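Local coordinates for protein 2-oxoglutarate carboxylase small subunit (Hydrogenobacter thermophilus, PDB 7KCT) that serves as the small, biotin-carboxylase-like subunit of a carboxylase, an ATP-grasp protein that holds ADP, magnesium and bicarbonate, at residues A[164-169]-A[206-211]; A[211-216]-A[445-450]; A[239-244]-A[346-351]. All blocks are in the same frame, centred on the assembly; numbering follows the deposited sequence.

Contact 1. Residues A[164-169]-A[206-211]; sequences LLKASA and LLEKYI. With ADP (adenosine-5'-diphosphate), chain C.
Lys-166 carries this contact, its CG anti to the carbonyl carbon (chi1 -52°) and its chain bent once at chi3 (73°), so that NZ ends beside N7 of the adenine and the alpha-phosphate of ADP. Lys-166 NZ gives hydrogen bonds to N7 of the base and, at 2.7 Å, to O2A of the alpha-phosphate. Glu-208 comes from the neighbouring strand with CG in the crowded position between backbone N and carbonyl carbon and the rest of the chain extended. Its OE2 takes a salt bridge from Lys-166 NZ at 3.1 Å, met from above the carboxylate plane, and a nearly straight bond from N6 of the adenine (2.7 Å, 173°). OE1 is held by a water shared with Lys-166 NZ and by Lys-128. A long flexible cation suits a place that must serve base, phosphate and carboxylate at once. Leu-164, CG anti to the backbone N, brings CD2 to 3.3 Å from C5 of the base, while its CD1 meets Tyr-210 CD1 obliquely at 4.1 Å. Leu-206 lays CD1 along the aliphatic part of Lys-166. Two antiparallel hydrogen-bonded pairs, Leu-164 with Glu-208 and Lys-166 with Leu-206, flank the non-hydrogen-bonded Leu-165 and Leu-207, whose side chains take the other face. At the strand end Lys-209 O accepts from N6, and just beyond it Ile-211 N donates to N1, completing the adenine pocket of an ATP-grasp domain.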
# COMPACT_ATOMS: atom_id res chain seq x y z
N LEU A 164 -11.11 32.32 22.68
CA LEU A 164 -11.13 30.88 22.94
C LEU A 164 -10.44 30.61 24.27
O LEU A 164 -9.30 31.04 24.49
CB LEU A 164 -10.39 30.15 21.83
CG LEU A 164 -10.54 28.64 21.69
CD1 LEU A 164 -11.98 28.32 21.40
CD2 LEU A 164 -9.69 28.23 20.58
N LEU A 165 -11.13 29.92 25.18
CA LEU A 165 -10.48 29.34 26.33
C LEU A 165 -9.91 27.95 25.98
O LEU A 165 -10.52 27.18 25.23
CB LEU A 165 -11.46 29.25 27.48
CG LEU A 165 -12.11 30.53 27.97
CD1 LEU A 165 -13.22 30.15 28.93
CD2 LEU A 165 -11.04 31.39 28.63
N LYS A 166 -8.73 27.65 26.51
CA LYS A 166 -8.08 26.36 26.29
C LYS A 166 -7.42 25.88 27.58
O LYS A 166 -6.83 26.69 28.31
CB LYS A 166 -7.02 26.45 25.20
CG LYS A 166 -7.53 27.08 23.93
CD LYS A 166 -6.47 27.38 22.88
CE LYS A 166 -5.94 26.14 22.21
NZ LYS A 166 -5.13 26.44 20.98
N ALA A 167 -7.50 24.57 27.84
CA ALA A 167 -6.73 23.96 28.91
C ALA A 167 -5.25 24.01 28.55
O ALA A 167 -4.86 23.52 27.50
CB ALA A 167 -7.19 22.51 29.11
N SER A 168 -4.43 24.60 29.44
CA SER A 168 -3.01 24.69 29.12
C SER A 168 -2.34 23.31 29.18
O SER A 168 -1.31 23.09 28.54
CB SER A 168 -2.29 25.67 30.04
OG SER A 168 -1.10 26.13 29.40
N ALA A 169 -2.90 22.40 29.98
CA ALA A 169 -2.45 21.01 30.07
C ALA A 169 -3.17 20.08 29.09
O ALA A 169 -3.38 18.90 29.40
CB ALA A 169 -2.62 20.51 31.51
N LEU A 206 -5.72 29.06 29.44
CA LEU A 206 -5.27 30.25 28.75
C LEU A 206 -6.40 30.76 27.86
O LEU A 206 -7.38 30.06 27.57
CB LEU A 206 -4.00 29.96 27.94
CG LEU A 206 -4.03 29.02 26.73
CD1 LEU A 206 -4.67 29.73 25.54
CD2 LEU A 206 -2.64 28.56 26.37
N LEU A 207 -6.22 31.98 27.39
CA LEU A 207 -7.19 32.64 26.53
C LEU A 207 -6.45 33.11 25.29
O LEU A 207 -5.37 33.68 25.41
CB LEU A 207 -7.83 33.82 27.26
CG LEU A 207 -8.98 34.57 26.59
CD1 LEU A 207 -9.70 35.44 27.64
CD2 LEU A 207 -8.49 35.40 25.48
N GLU A 208 -7.03 32.87 24.11
CA GLU A 208 -6.48 33.46 22.92
C GLU A 208 -7.58 33.93 21.97
O GLU A 208 -8.75 33.61 22.14
CB GLU A 208 -5.51 32.50 22.20
CG GLU A 208 -6.02 31.11 21.87
CD GLU A 208 -4.91 30.22 21.25
OE1 GLU A 208 -3.75 30.26 21.73
OE2 GLU A 208 -5.19 29.46 20.29
N LYS A 209 -7.18 34.75 21.02
CA LYS A 209 -8.09 35.25 20.01
C LYS A 209 -8.68 34.06 19.27
O LYS A 209 -7.95 33.17 18.83
CB LYS A 209 -7.33 36.14 19.04
CG LYS A 209 -8.14 36.69 17.89
CD LYS A 209 -9.20 37.64 18.39
CE LYS A 209 -10.39 37.68 17.45
NZ LYS A 209 -11.57 38.26 18.12
N TYR A 210 -10.00 34.02 19.18
CA TYR A 210 -10.60 33.01 18.32
C TYR A 210 -10.46 33.44 16.87
O TYR A 210 -11.03 34.47 16.46
CB TYR A 210 -12.06 32.78 18.65
CG TYR A 210 -12.62 31.73 17.73
CD1 TYR A 210 -12.26 30.38 17.87
CD2 TYR A 210 -13.47 32.08 16.68
CE1 TYR A 210 -12.78 29.39 17.01
CE2 TYR A 210 -14.00 31.10 15.82
CZ TYR A 210 -13.65 29.76 15.99
OH TYR A 210 -14.19 28.85 15.11
N ILE A 211 -9.73 32.66 16.08
CA ILE A 211 -9.57 32.94 14.65
C ILE A 211 -10.74 32.29 13.91
O ILE A 211 -10.83 31.06 13.82
CB ILE A 211 -8.23 32.44 14.10
CG1 ILE A 211 -7.05 32.96 14.94
CG2 ILE A 211 -8.13 32.80 12.64
CD1 ILE A 211 -6.86 34.46 14.88
PB ADP C . -5.42 19.86 21.40
O1B ADP C . -6.59 19.24 22.09
O2B ADP C . -4.98 19.61 19.98
O3B ADP C . -4.24 20.14 22.31
PA ADP C . -5.12 22.36 20.16
O1A ADP C . -4.27 21.91 19.03
O2A ADP C . -4.80 23.72 20.77
O3A ADP C . -5.95 21.60 21.25
O5' ADP C . -6.50 23.03 19.08
C5' ADP C . -7.64 22.10 18.93
C4' ADP C . -8.27 22.53 17.67
O4' ADP C . -9.07 23.67 18.07
C3' ADP C . -7.29 23.01 16.66
O3' ADP C . -7.01 21.97 15.71
C2' ADP C . -8.18 24.03 15.95
O2' ADP C . -9.23 23.38 15.14
C1' ADP C . -8.95 24.67 17.07
N9 ADP C . -8.24 25.86 17.60
C8 ADP C . -7.18 25.94 18.52
N7 ADP C . -6.83 27.23 18.77
C5 ADP C . -7.67 27.99 17.95
C6 ADP C . -7.80 29.39 17.75
N6 ADP C . -6.98 30.25 18.42
N1 ADP C . -8.69 29.89 16.86
C2 ADP C . -9.46 28.96 16.26
N3 ADP C . -9.47 27.62 16.35
C4 ADP C . -8.54 27.16 17.23
O HOH W 1 -2.90 27.52 21.96

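Contact 2. Residues A[211-216]-A[445-450]. With ADP (adenosine-5'-diphosphate), chain C.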
# COMPACT_ATOMS: atom_id res chain seq x y z
N ILE A 211 -9.73 32.66 16.08
CA ILE A 211 -9.57 32.94 14.65
C ILE A 211 -10.74 32.29 13.91
O ILE A 211 -10.83 31.06 13.82
CB ILE A 211 -8.23 32.44 14.10
CG1 ILE A 211 -7.05 32.96 14.94
CG2 ILE A 211 -8.13 32.80 12.64
CD1 ILE A 211 -6.86 34.46 14.88
N GLU A 212 -11.62 33.11 13.32
CA GLU A 212 -12.84 32.62 12.68
C GLU A 212 -12.50 31.98 11.33
O GLU A 212 -11.64 32.47 10.58
CB GLU A 212 -13.86 33.76 12.49
CG GLU A 212 -15.32 33.35 12.32
CD GLU A 212 -16.03 33.12 13.65
OE1 GLU A 212 -15.95 34.01 14.53
OE2 GLU A 212 -16.69 32.08 13.79
N ASN A 213 -13.14 30.87 11.03
CA ASN A 213 -12.85 30.18 9.77
C ASN A 213 -11.38 29.80 9.56
O ASN A 213 -10.84 30.00 8.47
CB ASN A 213 -13.30 31.03 8.60
CG ASN A 213 -14.72 31.53 8.75
OD1 ASN A 213 -15.65 30.75 8.96
ND2 ASN A 213 -14.88 32.84 8.72
N PRO A 214 -10.73 29.22 10.55
CA PRO A 214 -9.31 28.90 10.42
C PRO A 214 -9.08 27.58 9.67
O PRO A 214 -9.99 26.76 9.51
CB PRO A 214 -8.86 28.79 11.87
CG PRO A 214 -10.04 28.28 12.56
CD PRO A 214 -11.28 28.74 11.82
N LYS A 215 -7.84 27.41 9.21
CA LYS A 215 -7.31 26.11 8.82
C LYS A 215 -6.30 25.63 9.88
O LYS A 215 -5.69 26.44 10.59
CB LYS A 215 -6.68 26.20 7.44
CG LYS A 215 -7.70 26.40 6.29
CD LYS A 215 -7.00 26.40 4.94
CE LYS A 215 -7.82 25.72 3.85
NZ LYS A 215 -7.95 24.25 4.05
N HIS A 216 -6.17 24.32 10.02
CA HIS A 216 -5.20 23.73 10.93
C HIS A 216 -4.04 23.21 10.09
O HIS A 216 -4.18 22.21 9.36
CB HIS A 216 -5.85 22.66 11.82
CG HIS A 216 -4.90 22.02 12.80
ND1 HIS A 216 -5.13 22.00 14.16
CD2 HIS A 216 -3.76 21.31 12.61
CE1 HIS A 216 -4.15 21.36 14.77
NE2 HIS A 216 -3.30 20.92 13.85
N THR A 445 -12.36 24.47 5.94
CA THR A 445 -11.86 25.03 7.18
C THR A 445 -12.20 24.08 8.32
O THR A 445 -12.84 23.04 8.13
CB THR A 445 -12.46 26.42 7.47
OG1 THR A 445 -13.78 26.27 7.99
CG2 THR A 445 -12.46 27.31 6.26
N THR A 446 -11.82 24.45 9.54
CA THR A 446 -12.14 23.59 10.68
C THR A 446 -13.63 23.51 10.97
O THR A 446 -14.05 22.60 11.70
CB THR A 446 -11.43 24.08 11.94
OG1 THR A 446 -11.84 25.42 12.23
CG2 THR A 446 -9.94 24.05 11.69
N ARG A 447 -14.42 24.42 10.39
CA ARG A 447 -15.88 24.45 10.46
C ARG A 447 -16.52 23.56 9.41
O ARG A 447 -17.76 23.46 9.35
CB ARG A 447 -16.37 25.90 10.25
CG ARG A 447 -15.62 27.00 11.05
CD ARG A 447 -15.53 26.68 12.55
NE ARG A 447 -16.83 26.38 13.15
CZ ARG A 447 -17.66 27.28 13.68
NH1 ARG A 447 -17.33 28.57 13.69
NH2 ARG A 447 -18.82 26.88 14.19
N TYR A 448 -15.71 22.91 8.57
CA TYR A 448 -16.23 22.15 7.43
C TYR A 448 -17.45 21.28 7.75
O TYR A 448 -18.44 21.31 7.02
CB TYR A 448 -15.14 21.27 6.84
CG TYR A 448 -15.61 20.48 5.66
CD1 TYR A 448 -15.55 21.00 4.38
CD2 TYR A 448 -16.19 19.22 5.84
CE1 TYR A 448 -16.01 20.25 3.28
CE2 TYR A 448 -16.65 18.49 4.78
CZ TYR A 448 -16.56 19.00 3.51
OH TYR A 448 -17.01 18.25 2.47
N LEU A 449 -17.38 20.46 8.82
CA LEU A 449 -18.46 19.51 9.06
C LEU A 449 -19.75 20.22 9.51
O LEU A 449 -20.86 19.82 9.14
CB LEU A 449 -18.02 18.47 10.08
CG LEU A 449 -17.06 17.38 9.56
CD1 LEU A 449 -16.61 16.46 10.69
CD2 LEU A 449 -17.67 16.55 8.40
N GLU A 450 -19.62 21.29 10.30
CA GLU A 450 -20.79 22.08 10.67
C GLU A 450 -21.41 22.80 9.48
O GLU A 450 -22.61 23.10 9.49
CB GLU A 450 -20.38 23.09 11.74
CG GLU A 450 -19.82 22.48 13.01
CD GLU A 450 -18.98 23.48 13.82
OE1 GLU A 450 -17.80 23.75 13.46
OE2 GLU A 450 -19.50 24.01 14.83
PB ADP C . -5.42 19.86 21.40
O1B ADP C . -6.59 19.24 22.09
O2B ADP C . -4.98 19.61 19.98
O3B ADP C . -4.24 20.14 22.31
PA ADP C . -5.12 22.36 20.16
O1A ADP C . -4.27 21.91 19.03
O2A ADP C . -4.80 23.72 20.77
O3A ADP C . -5.95 21.60 21.25
O5' ADP C . -6.50 23.03 19.08
C5' ADP C . -7.64 22.10 18.93
C4' ADP C . -8.27 22.53 17.67
O4' ADP C . -9.07 23.67 18.07
C3' ADP C . -7.29 23.01 16.66
O3' ADP C . -7.01 21.97 15.71
C2' ADP C . -8.18 24.03 15.95
O2' ADP C . -9.23 23.38 15.14
C1' ADP C . -8.95 24.67 17.07
N9 ADP C . -8.24 25.86 17.60
C8 ADP C . -7.18 25.94 18.52
N7 ADP C . -6.83 27.23 18.77
C5 ADP C . -7.67 27.99 17.95
C6 ADP C . -7.80 29.39 17.75
N6 ADP C . -6.98 30.25 18.42
N1 ADP C . -8.69 29.89 16.86
C2 ADP C . -9.46 28.96 16.26
N3 ADP C . -9.47 27.62 16.35
C4 ADP C . -8.54 27.16 17.23
O HOH W 2 -15.13 29.85 12.58
O HOH W 3 -19.22 30.87 12.87
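Here the loop that follows the adenine-binding strand 205-209 of the ATP-grasp domain meets a type I turn, Thr-445 to Tyr-448, from the biotin carboxylase C-terminal region. After Ile-211, Glu-212, its chain bent at chi2 (84°), turns OE2 toward Arg-447 NH1 in a long salt bridge of 3.6 Å; the two flat groups lie 43° apart, and two waters span the same pair, one of them only weakly held by the arginine. Arg-447 NE and NH2 grip the two oxygens of Glu-450 side-on, leaving NH1 for Glu-212 in a salt-bridge network. Glu-212 OE2 also pairs with Arg-180. Asn-213, with a positive phi of 55°, carries the chain round the bend, and its backbone N binds the firmer water. Pro-214 O accepts from Thr-446 N nearly along the C=O axis (2.9 Å), and the rigid ring sets CG and CD against Thr-446 OG1, with Pro-214 CG 3.8 Å from C2 of the adenine. The CA of Lys-215 passes 5.0 Å from the CA of Thr-445, whose hydroxyl caps Arg-447 N. Thr-446, a small branched residue, fits CG2 between the His-216 backbone and the ribose O2'. His-216 presents its ring edge to the sugar, in a very short hydrogen bond of 2.4 Å between His-216 ND1 and O3' of the ADP.

Contact 3. Residues A[239-244]-A[346-351]. With ADP (adenosine-5'-diphosphate), chain D; ADP (adenosine-5'-diphosphate), chain C.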
# COMPACT_ATOMS: atom_id res chain seq x y z
N ILE A 239 -10.22 19.32 8.72
CA ILE A 239 -11.49 18.61 8.86
C ILE A 239 -11.52 17.86 10.19
O ILE A 239 -10.82 16.85 10.36
CB ILE A 239 -11.74 17.67 7.68
CG1 ILE A 239 -11.81 18.54 6.42
CG2 ILE A 239 -13.04 16.94 7.90
CD1 ILE A 239 -11.94 17.85 5.11
N GLN A 240 -12.43 18.28 11.07
CA GLN A 240 -12.41 17.86 12.45
C GLN A 240 -13.80 17.67 13.02
O GLN A 240 -14.78 18.25 12.56
CB GLN A 240 -11.68 18.89 13.34
CG GLN A 240 -10.24 19.06 13.02
CD GLN A 240 -9.60 20.19 13.82
OE1 GLN A 240 -10.10 20.61 14.87
NE2 GLN A 240 -8.47 20.67 13.32
N ARG A 241 -13.87 16.85 14.06
CA ARG A 241 -15.03 16.79 14.93
C ARG A 241 -14.52 16.65 16.36
O ARG A 241 -13.55 15.92 16.61
CB ARG A 241 -15.97 15.64 14.57
CG ARG A 241 -15.32 14.28 14.67
CD ARG A 241 -15.63 13.60 15.99
NE ARG A 241 -14.98 12.29 16.12
CZ ARG A 241 -13.90 12.04 16.85
NH1 ARG A 241 -13.41 10.81 16.88
NH2 ARG A 241 -13.34 13.00 17.59
N ARG A 242 -15.19 17.35 17.28
CA ARG A 242 -14.77 17.49 18.67
C ARG A 242 -13.33 17.99 18.76
O ARG A 242 -12.62 17.66 19.70
CB ARG A 242 -14.94 16.17 19.44
CG ARG A 242 -16.41 15.79 19.67
CD ARG A 242 -16.63 14.77 20.82
NE ARG A 242 -15.86 13.53 20.63
CZ ARG A 242 -16.28 12.47 19.94
NH1 ARG A 242 -17.48 12.45 19.37
NH2 ARG A 242 -15.48 11.42 19.82
N ASN A 243 -12.92 18.82 17.80
CA ASN A 243 -11.57 19.37 17.74
C ASN A 243 -10.50 18.28 17.56
O ASN A 243 -9.34 18.49 17.93
CB ASN A 243 -11.29 20.19 19.00
CG ASN A 243 -12.30 21.28 19.20
OD1 ASN A 243 -13.00 21.29 20.21
ND2 ASN A 243 -12.37 22.22 18.26
N GLN A 244 -10.88 17.13 17.01
CA GLN A 244 -9.98 16.02 16.70
C GLN A 244 -10.07 15.66 15.23
O GLN A 244 -11.16 15.65 14.63
CB GLN A 244 -10.30 14.83 17.58
CG GLN A 244 -9.20 13.83 17.74
CD GLN A 244 -9.69 12.62 18.54
OE1 GLN A 244 -10.62 12.74 19.36
NE2 GLN A 244 -9.08 11.46 18.29
N ARG A 346 -9.33 8.71 8.77
CA ARG A 346 -9.45 7.89 9.96
C ARG A 346 -10.74 7.12 9.88
O ARG A 346 -11.82 7.72 9.74
CB ARG A 346 -9.43 8.73 11.23
CG ARG A 346 -8.22 9.63 11.26
CD ARG A 346 -7.92 10.00 12.67
NE ARG A 346 -6.84 10.97 12.75
CZ ARG A 346 -6.37 11.40 13.91
NH1 ARG A 346 -6.91 10.91 15.02
NH2 ARG A 346 -5.41 12.33 13.96
N ILE A 347 -10.63 5.79 9.93
CA ILE A 347 -11.78 4.90 9.94
C ILE A 347 -12.05 4.59 11.40
O ILE A 347 -11.35 3.76 12.00
CB ILE A 347 -11.54 3.60 9.17
CG1 ILE A 347 -10.83 3.86 7.85
CG2 ILE A 347 -12.82 2.86 9.00
CD1 ILE A 347 -11.57 4.65 6.97
N ASN A 348 -13.04 5.25 11.99
CA ASN A 348 -13.36 5.09 13.40
C ASN A 348 -14.64 4.30 13.55
O ASN A 348 -15.54 4.35 12.70
CB ASN A 348 -13.54 6.45 14.11
CG ASN A 348 -12.32 7.33 14.03
OD1 ASN A 348 -11.19 6.87 14.16
ND2 ASN A 348 -12.54 8.62 13.83
N ALA A 349 -14.72 3.55 14.63
CA ALA A 349 -15.95 2.85 15.01
C ALA A 349 -16.81 3.87 15.75
O ALA A 349 -16.71 4.03 16.96
CB ALA A 349 -15.65 1.64 15.89
N GLU A 350 -17.54 4.69 14.98
CA GLU A 350 -18.45 5.66 15.58
C GLU A 350 -19.56 5.98 14.60
O GLU A 350 -19.43 5.76 13.39
CB GLU A 350 -17.70 6.94 16.04
CG GLU A 350 -16.89 7.66 15.05
CD GLU A 350 -15.82 8.59 15.72
OE1 GLU A 350 -15.34 8.34 16.86
OE2 GLU A 350 -15.44 9.58 15.06
N ASP A 351 -20.69 6.48 15.12
CA ASP A 351 -21.83 6.76 14.26
C ASP A 351 -21.93 8.25 14.01
O ASP A 351 -22.37 8.99 14.90
CB ASP A 351 -23.13 6.22 14.88
CG ASP A 351 -24.33 6.29 13.91
OD1 ASP A 351 -24.25 6.99 12.87
OD2 ASP A 351 -25.38 5.66 14.20
PB ADP D . -2.76 13.35 16.77
O1B ADP D . -1.68 12.29 16.79
O2B ADP D . -2.96 14.25 15.57
O3B ADP D . -3.03 14.02 18.08
PA ADP D . -5.29 12.46 17.94
O1A ADP D . -6.43 11.49 17.98
O2A ADP D . -5.30 13.80 18.65
O3A ADP D . -4.40 12.51 16.63
O5' ADP D . -4.15 11.54 19.27
C5' ADP D . -4.47 10.09 19.35
C4' ADP D . -4.58 9.58 20.71
O4' ADP D . -3.84 10.28 21.69
C3' ADP D . -6.18 9.75 21.01
O3' ADP D . -6.58 8.70 21.71
C2' ADP D . -6.06 11.10 21.81
O2' ADP D . -7.01 11.21 22.77
C1' ADP D . -4.75 10.75 22.57
N9 ADP D . -3.95 11.95 23.05
C8 ADP D . -3.52 13.09 22.32
N7 ADP D . -2.84 13.99 23.08
C5 ADP D . -2.79 13.40 24.33
C6 ADP D . -2.22 13.85 25.53
N6 ADP D . -1.57 15.06 25.59
N1 ADP D . -2.31 13.08 26.67
C2 ADP D . -3.01 11.90 26.52
N3 ADP D . -3.61 11.34 25.44
C4 ADP D . -3.47 12.14 24.34
PB ADP C . -5.42 19.86 21.40
O1B ADP C . -6.59 19.24 22.09
O2B ADP C . -4.98 19.61 19.98
O3B ADP C . -4.24 20.14 22.31
PA ADP C . -5.12 22.36 20.16
O1A ADP C . -4.27 21.91 19.03
O2A ADP C . -4.80 23.72 20.77
O3A ADP C . -5.95 21.60 21.25
O5' ADP C . -6.50 23.03 19.08
C5' ADP C . -7.64 22.10 18.93
C4' ADP C . -8.27 22.53 17.67
O4' ADP C . -9.07 23.67 18.07
C3' ADP C . -7.29 23.01 16.66
O3' ADP C . -7.01 21.97 15.71
C2' ADP C . -8.18 24.03 15.95
O2' ADP C . -9.23 23.38 15.14
C1' ADP C . -8.95 24.67 17.07
N9 ADP C . -8.24 25.86 17.60
C8 ADP C . -7.18 25.94 18.52
N7 ADP C . -6.83 27.23 18.77
C5 ADP C . -7.67 27.99 17.95
C6 ADP C . -7.80 29.39 17.75
N6 ADP C . -6.98 30.25 18.42
N1 ADP C . -8.69 29.89 16.86
C2 ADP C . -9.46 28.96 16.26
N3 ADP C . -9.47 27.62 16.35
C4 ADP C . -8.54 27.16 17.23
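Both Arg-241 (chi1 60°) and Glu-350 (chi1 55°) hold CG in the crowded position between backbone N and carbonyl carbon; a bend at chi2 in the arginine and an extended glutamate then bring the charged groups tip to tip. Arg-241 grips side-on: NE, at 2.9 Å, and NH1, at 3.0 Å, both donate to Glu-350 OE2, NH1 reaching its syn lone pair and NE coming from above the carboxylate plane. A weak bond joins NH1 to Glu-350 OE1, which Ser-392 also binds. Across the type I' turn, Arg-241 NH2 reaches Gln-244 OE1, in the plane of the guanidinium but above that of the amide. Arg-242 lays NH2 over the centre of the Arg-241 guanidinium, 3.4 Å above its plane, an approach of like charges that nearby Glu-350 probably eases. With its side-chain OE1 so engaged, Gln-244 turns NE2 to O1A of one ADP, a short but poorly angled, weak bond; extended Arg-346, salt-bridged to Glu-248, gives NH1 to O1A and NH2 to O3A. Gln-240 binds the ribose hydroxyls of the other ADP. The buried Arg-241–Glu-350 pair is consistent with a second shell that would offset charge and may steady the amide that meets a phosphate.

Overall arrangement
Contacts 1 and 3 are buried, whereas contact 2 is only partly so; contacts 1 and 2 both have water between charges. Contact 1 is strand pairing within the ATP-grasp domain. Contact 2 joins a loop to a turn by a backbone bond plus a long salt bridge, while contact 3, made by a close buried salt bridge, lies within one antiparallel sheet that the two sequence families share. Contacts 1 and 2 share Ile-211 and touch at Tyr-210 and Arg-447; Leu-449 and His-216 of contact 2 pack on Gln-240. All three reach the same ADP: contact 1 holds base and alpha-phosphate, contact 2 meets base and ribose, contact 3 the ribose. Contact 3 alone also binds the second ADP.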